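Local coordinates for UPF0749 protein MT1873 (Mycobacterium tuberculosis, PDB 3GMG), which is of unknown function but belongs to the DUF881 (UPF0749) family and is probably associated with the mycobacterial cell membrane, at the interface of chains A and B. Sequence-based numbering; all coordinates share one arbitrary frame. Chains: chain A/B, Uncharacterized protein Rv1825/MT1873.

The interface of chains A and B. Residues chain A 152-153, 155; chain B 20, 23-24, 26-27.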
ATOM      1  N   PRO A 152       3.106   9.749   9.763  1.00 31.41           N
ATOM      2  CA  PRO A 152       2.396   8.539  10.187  1.00 31.61           C
ATOM      3  C   PRO A 152       1.327   8.807  11.246  1.00 31.48           C
ATOM      4  O   PRO A 152       1.475   9.735  12.037  1.00 32.01           O
ATOM      5  CB  PRO A 152       3.509   7.703  10.809  1.00 31.99           C
ATOM      6  CG  PRO A 152       4.406   8.714  11.418  1.00 31.76           C
ATOM      7  CD  PRO A 152       4.390   9.895  10.475  1.00 31.50           C
ATOM      8  N   LYS A 153       0.263   8.004  11.250  1.00 30.63           N
ATOM      9  CA  LYS A 153      -0.708   8.023  12.348  1.00 29.82           C
ATOM     10  C   LYS A 153      -0.106   7.247  13.519  1.00 28.44           C
ATOM     11  O   LYS A 153       0.711   6.359  13.319  1.00 29.00           O
ATOM     12  CB  LYS A 153      -2.048   7.428  11.911  1.00 30.00           C
ATOM     13  N   HIS A 155       0.254   4.525  16.201  1.00 18.09           N
ATOM     14  CA  HIS A 155      -0.290   3.178  16.377  1.00 16.67           C
ATOM     15  C   HIS A 155      -0.798   3.056  17.804  1.00 15.22           C
ATOM     16  O   HIS A 155      -0.120   3.463  18.753  1.00 17.18           O
ATOM     17  CB  HIS A 155       0.754   2.104  16.129  1.00 16.44           C
ATOM     18  CG  HIS A 155       1.140   1.939  14.701  1.00 17.41           C
ATOM     19  ND1 HIS A 155       0.235   1.692  13.696  1.00 21.00           N
ATOM     20  CD2 HIS A 155       2.358   1.960  14.116  1.00 21.34           C
ATOM     21  CE1 HIS A 155       0.885   1.556  12.548  1.00 18.22           C
ATOM     22  NE2 HIS A 155       2.170   1.728  12.775  1.00 23.12           N
TER
ATOM     23  N   ARG B  20       8.873   8.105  14.716  1.00 35.84           N
ATOM     24  CA  ARG B  20       8.095   8.210  13.484  1.00 34.78           C
ATOM     25  C   ARG B  20       8.498   7.067  12.540  1.00 33.38           C
ATOM     26  O   ARG B  20       7.678   6.565  11.763  1.00 33.74           O
ATOM     27  CB  ARG B  20       8.321   9.569  12.810  1.00 34.74           C
ATOM     28  N   ALA B  23       6.564   3.652  13.354  1.00 24.78           N
ATOM     29  CA  ALA B  23       5.196   3.609  12.866  1.00 25.06           C
ATOM     30  C   ALA B  23       5.153   3.401  11.352  1.00 23.64           C
ATOM     31  O   ALA B  23       4.422   2.545  10.848  1.00 23.88           O
ATOM     32  CB  ALA B  23       4.432   4.875  13.262  1.00 25.33           C
ATOM     33  N   LEU B  24       5.958   4.191  10.636  1.00 23.78           N
ATOM     34  CA  LEU B  24       6.059   4.076   9.185  1.00 23.01           C
ATOM     35  C   LEU B  24       6.587   2.694   8.787  1.00 21.17           C
ATOM     36  O   LEU B  24       6.122   2.094   7.814  1.00 21.46           O
ATOM     37  CB  LEU B  24       6.968   5.174   8.616  1.00 23.62           C
ATOM     38  CG  LEU B  24       6.453   6.615   8.708  1.00 24.44           C
ATOM     39  CD1 LEU B  24       7.568   7.610   8.409  1.00 26.89           C
ATOM     40  CD2 LEU B  24       5.269   6.811   7.770  1.00 25.17           C
ATOM     41  N   ILE B  26       6.281  -0.182  10.493  1.00 18.16           N
ATOM     42  CA  ILE B  26       5.248  -1.187  10.733  1.00 18.66           C
ATOM     43  C   ILE B  26       4.179  -1.152   9.647  1.00 18.29           C
ATOM     44  O   ILE B  26       3.773  -2.207   9.138  1.00 18.47           O
ATOM     45  CB  ILE B  26       4.637  -1.019  12.145  1.00 19.01           C
ATOM     46  CG1 ILE B  26       5.650  -1.487  13.183  1.00 19.60           C
ATOM     47  CG2 ILE B  26       3.358  -1.831  12.297  1.00 18.29           C
ATOM     48  CD1 ILE B  26       5.315  -1.085  14.593  1.00 22.17           C
ATOM     49  N   LEU B  27       3.747   0.051   9.283  1.00 19.23           N
ATOM     50  CA  LEU B  27       2.765   0.215   8.213  1.00 20.31           C
ATOM     51  C   LEU B  27       3.222  -0.439   6.914  1.00 19.74           C
ATOM     52  O   LEU B  27       2.457  -1.172   6.280  1.00 19.86           O
ATOM     53  CB  LEU B  27       2.513   1.693   7.960  1.00 20.96           C
ATOM     54  CG  LEU B  27       1.649   2.008   6.734  1.00 23.93           C
ATOM     55  CD1 LEU B  27       0.192   1.722   7.024  1.00 26.64           C
ATOM     56  CD2 LEU B  27       1.853   3.459   6.321  1.00 25.90           C
TER
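A:His155 reaches across to helix 20-28 of chain B and gives a hydrogen bond from its ring nitrogen NE2 to the backbone oxygen O of B:Ala23, 3.1 Å long. The bond is fairly straight at the hydrogen (154°), but it meets the carbonyl from the flank: the C=O...N angle is 111°, and the donor is tilted slightly from the carbonyl plane. The acceptor in turn lies a little out of the imidazole plane. With chi1 at -72°, CG sits anti to the carbonyl carbon of A:His155 and the ring is carried toward the helix; the second torsion sets the CD2–NE2 edge to face it.

That same edge packs on the helix. Carbon CD2 of A:His155 comes to 3.5 Å from CA of B:Ala23, with CB of B:Ala23 also near. B:Ile26 lies against the opposite face of the ring near NE2, its CG2 branch almost directly over that atom, so the edge is wedged between the two residues. CB of B:Ile26 is 3.7 Å from NE2 of A:His155.

A second, mainly apolar contact is made by A:Pro152. CB of A:Pro152 touches methyl CD2 of B:Leu24 at 3.6 Å, the proline ring and the leucine side chain crossing at about a right angle. The CB of A:Pro152 also faces the methyl CB of B:Ala23 at 3.9 Å, while its CG lies over the backbone oxygen of B:Arg20. B:Ala23 is thus shared by the proline and the histidine.

The patch docks an extended C-terminal segment on the partner's first helix in this C-terminal, DUF881-containing fragment, and two-fold symmetry repeats it with the chains exchanged. Such a reciprocal arm exchange would help hold a dimer together, although the crystal alone does not establish that the full-length protein pairs this way.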